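Local coordinates for alpha-glucosidase (Pseudoalteromonas sp. K8, PDB 5HQA), which hydrolyses alpha-glucosides as a calcium-binding, chloride-activated member of glycoside hydrolase family 97, at residues A[516-521]-A[588-593]; A[360-365]-A[395-400]. All blocks are in the same frame, centred on the assembly; numbering follows the deposited sequence.

Interaction 1: A[516-521]-A[588-593]; sequences QLALYV and GAVTDE. With MG (magnesium ion), chain F.
At the seam between the TIM-barrel catalytic region and the C-terminal antiparallel sheet, Ala518 and Val521 of helix 513-522 lie on Gly588 and Val590 of strand 585-591. The axes of the two segments pass 6.4 Å apart at 124°, a close approach consistent with the small Ala518 and Gly588 at the crossing. Ala518 CB presses against the backbone, 3.3 Å from Ala589 O, and lies 3.7 Å from Val590 CG1. With chi1 at -61°, CG1 is anti to the carbonyl carbon of Val590, which leaves this methyl to meet Ala518 CB and, more loosely, Leu519 CD2. A turn further on, Val521 CG1 stands 3.5 Å from Gly588 N. A side chain on Gly588 would point into the helix and run into Ala518 O and Val521 CB, so a bare backbone suits this position. Ala518 O is engaged within the helix, accepting from Val521 N at 3.0 Å. Ile475 of helix 474-478 touches both Leu519 and Val590 and so adds to this apolar patch.

Past the end of the strand the chemistry turns ionic. Asp592 OD2 binds magnesium at 2.1 Å, and Asp566, the carbonyl of Gly565 and three waters complete six ligands. Glu593 acts from the second shell: OE1 accepts from one metal-bound water at 2.7 Å and OE2 from another at 2.8 Å. Asp592 OD1 forms a salt bridge with Arg596, which helps fix the carboxylate's rotation. The arrangement is a helix-on-sheet domain interface whose strand leads into a loop-borne magnesium site, its ligands half protein and half water.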
# COMPACT_ATOMS: atom_id res chain seq x y z
N GLN A 516 -4.09 17.92 6.67
CA GLN A 516 -5.11 17.11 6.00
C GLN A 516 -5.11 17.36 4.50
O GLN A 516 -5.34 16.43 3.71
CB GLN A 516 -6.49 17.40 6.59
CG GLN A 516 -6.68 16.89 8.01
CD GLN A 516 -6.54 15.39 8.10
OE1 GLN A 516 -7.19 14.65 7.35
NE2 GLN A 516 -5.67 14.92 9.00
N LEU A 517 -4.87 18.60 4.07
CA LEU A 517 -4.79 18.89 2.64
C LEU A 517 -3.54 18.28 2.02
O LEU A 517 -3.58 17.72 0.91
CB LEU A 517 -4.80 20.40 2.41
CG LEU A 517 -6.03 21.14 2.92
CD1 LEU A 517 -5.87 22.63 2.67
CD2 LEU A 517 -7.28 20.61 2.24
N ALA A 518 -2.41 18.37 2.73
CA ALA A 518 -1.15 17.84 2.21
C ALA A 518 -1.23 16.35 1.91
O ALA A 518 -0.52 15.85 1.02
CB ALA A 518 -0.03 18.12 3.21
N LEU A 519 -2.09 15.61 2.63
CA LEU A 519 -2.17 14.16 2.43
C LEU A 519 -2.49 13.79 0.98
O LEU A 519 -2.10 12.72 0.52
CB LEU A 519 -3.23 13.56 3.34
CG LEU A 519 -2.99 13.69 4.84
CD1 LEU A 519 -4.11 12.99 5.62
CD2 LEU A 519 -1.63 13.11 5.22
N TYR A 520 -3.21 14.65 0.26
CA TYR A 520 -3.61 14.32 -1.10
C TYR A 520 -2.42 14.25 -2.04
O TYR A 520 -2.53 13.66 -3.12
CB TYR A 520 -4.65 15.32 -1.61
CG TYR A 520 -5.99 15.10 -0.95
CD1 TYR A 520 -6.92 14.22 -1.49
CD2 TYR A 520 -6.30 15.71 0.26
CE1 TYR A 520 -8.13 13.99 -0.87
CE2 TYR A 520 -7.51 15.48 0.89
CZ TYR A 520 -8.42 14.61 0.32
OH TYR A 520 -9.62 14.37 0.95
N VAL A 521 -1.29 14.86 -1.68
CA VAL A 521 -0.09 14.75 -2.47
C VAL A 521 0.95 13.86 -1.81
O VAL A 521 1.74 13.22 -2.51
CB VAL A 521 0.51 16.15 -2.77
CG1 VAL A 521 1.60 16.05 -3.85
CG2 VAL A 521 -0.59 17.10 -3.22
N GLY A 588 3.02 18.41 -1.63
CA GLY A 588 2.51 18.21 -0.29
C GLY A 588 3.67 17.95 0.66
O GLY A 588 4.63 17.26 0.30
N ALA A 589 3.61 18.52 1.86
CA ALA A 589 4.62 18.27 2.88
C ALA A 589 3.93 18.08 4.22
O ALA A 589 2.93 18.75 4.50
CB ALA A 589 5.62 19.43 2.96
N VAL A 590 4.43 17.15 5.03
CA VAL A 590 3.93 16.97 6.39
C VAL A 590 5.11 16.78 7.33
O VAL A 590 6.20 16.37 6.93
CB VAL A 590 2.96 15.77 6.54
CG1 VAL A 590 1.72 15.96 5.65
CG2 VAL A 590 3.66 14.46 6.25
N THR A 591 4.88 17.08 8.60
CA THR A 591 5.86 16.84 9.64
C THR A 591 5.26 15.93 10.71
O THR A 591 4.10 15.52 10.63
CB THR A 591 6.35 18.16 10.24
OG1 THR A 591 7.40 17.90 11.19
CG2 THR A 591 5.18 18.89 10.93
N ASP A 592 6.07 15.62 11.71
CA ASP A 592 5.66 14.80 12.85
C ASP A 592 5.21 15.70 14.00
O ASP A 592 4.59 16.74 13.76
CB ASP A 592 6.81 13.88 13.28
CG ASP A 592 8.09 14.65 13.63
OD1 ASP A 592 8.06 15.90 13.60
OD2 ASP A 592 9.13 14.01 13.94
N GLU A 593 5.53 15.33 15.24
CA GLU A 593 5.09 16.16 16.37
C GLU A 593 5.83 17.49 16.45
O GLU A 593 5.40 18.37 17.21
CB GLU A 593 5.25 15.38 17.69
CG GLU A 593 6.70 15.23 18.17
CD GLU A 593 7.50 14.18 17.39
OE1 GLU A 593 6.88 13.38 16.64
OE2 GLU A 593 8.74 14.15 17.52
MG MG F . 9.97 12.13 14.29
O HOH W 1 8.51 11.50 15.54
O HOH W 2 10.83 13.08 15.93
O HOH W 3 10.99 10.38 14.74

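Interaction 2: A[360-365]-A[395-400]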
# COMPACT_ATOMS: atom_id res chain seq x y z
N SER A 360 -16.55 -9.55 7.23
CA SER A 360 -16.23 -9.85 8.63
C SER A 360 -15.46 -11.17 8.75
O SER A 360 -15.67 -11.96 9.68
CB SER A 360 -17.49 -9.88 9.50
OG SER A 360 -17.97 -8.57 9.71
N GLY A 361 -14.57 -11.40 7.80
CA GLY A 361 -13.66 -12.52 7.86
C GLY A 361 -14.16 -13.83 7.29
O GLY A 361 -13.36 -14.75 7.12
N ASN A 362 -15.45 -13.95 6.97
CA ASN A 362 -15.96 -15.22 6.45
C ASN A 362 -15.86 -15.18 4.94
O ASN A 362 -16.76 -14.69 4.25
CB ASN A 362 -17.38 -15.50 6.91
CG ASN A 362 -17.88 -16.86 6.44
OD1 ASN A 362 -17.42 -17.40 5.43
ND2 ASN A 362 -18.84 -17.42 7.18
N VAL A 363 -14.77 -15.75 4.40
CA VAL A 363 -14.54 -15.63 2.97
C VAL A 363 -15.32 -16.67 2.18
O VAL A 363 -15.51 -16.50 0.97
CB VAL A 363 -13.03 -15.71 2.65
CG1 VAL A 363 -12.32 -14.51 3.29
CG2 VAL A 363 -12.44 -17.03 3.15
N SER A 364 -15.79 -17.74 2.82
CA SER A 364 -16.57 -18.73 2.08
C SER A 364 -17.98 -18.23 1.82
O SER A 364 -18.53 -18.46 0.74
CB SER A 364 -16.61 -20.05 2.85
OG SER A 364 -15.31 -20.62 2.92
N ASN A 365 -18.58 -17.54 2.79
CA ASN A 365 -19.88 -16.91 2.58
C ASN A 365 -19.81 -15.87 1.47
O ASN A 365 -20.76 -15.70 0.70
CB ASN A 365 -20.38 -16.29 3.88
CG ASN A 365 -21.71 -15.58 3.70
OD1 ASN A 365 -22.70 -16.19 3.30
ND2 ASN A 365 -21.75 -14.28 4.00
N ASN A 395 -7.67 -15.29 11.98
CA ASN A 395 -9.07 -15.68 12.17
C ASN A 395 -9.94 -15.43 10.95
O ASN A 395 -11.16 -15.26 11.07
CB ASN A 395 -9.65 -14.99 13.40
CG ASN A 395 -9.23 -15.67 14.68
OD1 ASN A 395 -9.86 -16.62 15.12
ND2 ASN A 395 -8.12 -15.22 15.26
N ILE A 396 -9.35 -15.41 9.75
CA ILE A 396 -10.14 -15.65 8.56
C ILE A 396 -10.88 -16.97 8.74
O ILE A 396 -10.30 -17.96 9.20
CB ILE A 396 -9.24 -15.69 7.31
CG1 ILE A 396 -8.69 -14.29 6.98
CG2 ILE A 396 -9.99 -16.29 6.11
CD1 ILE A 396 -9.74 -13.32 6.45
N LYS A 397 -12.16 -17.00 8.39
CA LYS A 397 -12.95 -18.21 8.46
C LYS A 397 -13.22 -18.72 7.05
O LYS A 397 -13.76 -17.98 6.21
CB LYS A 397 -14.27 -17.96 9.19
CG LYS A 397 -15.18 -19.18 9.26
CD LYS A 397 -16.48 -18.82 9.98
CE LYS A 397 -17.45 -19.97 9.98
NZ LYS A 397 -18.66 -19.65 10.79
N ARG A 398 -12.85 -19.98 6.79
CA ARG A 398 -13.27 -20.67 5.57
C ARG A 398 -13.94 -21.98 5.95
O ARG A 398 -13.72 -22.52 7.03
CB ARG A 398 -12.09 -20.93 4.62
CG ARG A 398 -11.11 -21.97 5.15
CD ARG A 398 -9.95 -22.18 4.19
NE ARG A 398 -9.02 -23.18 4.70
CZ ARG A 398 -9.00 -24.45 4.31
NH1 ARG A 398 -8.12 -25.29 4.84
NH2 ARG A 398 -9.86 -24.88 3.39
N ILE A 399 -14.77 -22.47 5.04
CA ILE A 399 -15.41 -23.78 5.17
C ILE A 399 -14.73 -24.70 4.17
O ILE A 399 -14.72 -24.41 2.97
CB ILE A 399 -16.92 -23.70 4.91
CG1 ILE A 399 -17.57 -22.64 5.81
CG2 ILE A 399 -17.56 -25.05 5.14
CD1 ILE A 399 -17.47 -22.95 7.28
N ASP A 400 -14.16 -25.80 4.66
CA ASP A 400 -13.42 -26.66 3.74
C ASP A 400 -14.37 -27.59 2.98
O ASP A 400 -15.59 -27.54 3.16
CB ASP A 400 -12.30 -27.42 4.48
CG ASP A 400 -12.79 -28.57 5.37
OD1 ASP A 400 -13.97 -29.01 5.33
OD2 ASP A 400 -11.93 -29.06 6.14
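Gly361-Ser364 and Ile396-Ile399 run nearly the same way, 22° apart, and a single parallel beta bridge pairs Asn362 with Lys397: Lys397 N donates to Gly361 O at 2.8 Å, and Val363 N donates to Lys397 O at 3.0 Å. Gly361 has a positive phi at which a side chain would jam against the preceding carbonyl oxygen, so the turn into the bridge calls for glycine. Where residues 360-365 coil into helix 363-379, Ser364 takes over from the backbone. Its OG accepts from Ile399 N at 2.9 Å with a nearly straight N-H...O angle of 169°, a bond that continues the pairing through a side chain.

Asn362 is the N-cap of the helix. With CG anti to the backbone N (chi1 -177°), the amide carbon sits beside the carbonyl carbon that leads into the helix, and OD1 accepts from Asn365 N at 2.9 Å, the donor standing above the amide plane. The Asn362 and Lys397 side chains cross obliquely, ND2 of Asn362 lying 3.9 Å from CD of Lys397. Both polar ends converge on Asp326, whose OD1 accepts from Asn362 ND2 and forms a salt bridge with Lys397 NZ. An alanine at Asn362 would probably leave Asn365 N without its cap and Asp326 with one partner fewer, opening a gap beside the lysine methylenes.

On the other flank, Val363 and Ile396 meet at about a right angle, their CG2 methyls 3.9 Å apart, with Met415 of helix 413-428 touching both. The side chain of Ile396 is about 7 Å from that of the calcium ligand Glu437. The N-capped connection from strand 352-358 to helix 363-379 is thus tied to the hairpin 396-399/405-408 carried by the next one, as befits neighbouring beta-to-alpha loops at the catalytic, C-terminal end of a TIM barrel.

Overall arrangement
Interactions 1 and 2 share no helix or strand and do not touch: their centres are 37 Å apart, their nearest atoms about 26 Å, and they sit on opposite sides of the chain's centre. Interaction 1 is wholly buried and joins two domains through methyl and backbone packing, its polar part displaced to a metal site beyond the strand. Interaction 2, partly buried with an exposed margin at Ile399, stays inside the catalytic region and relies on directed bonds between backbone and side chains. Both contacts contain a glycine, one called for by its neighbours across the contact and the other by its own backbone angles.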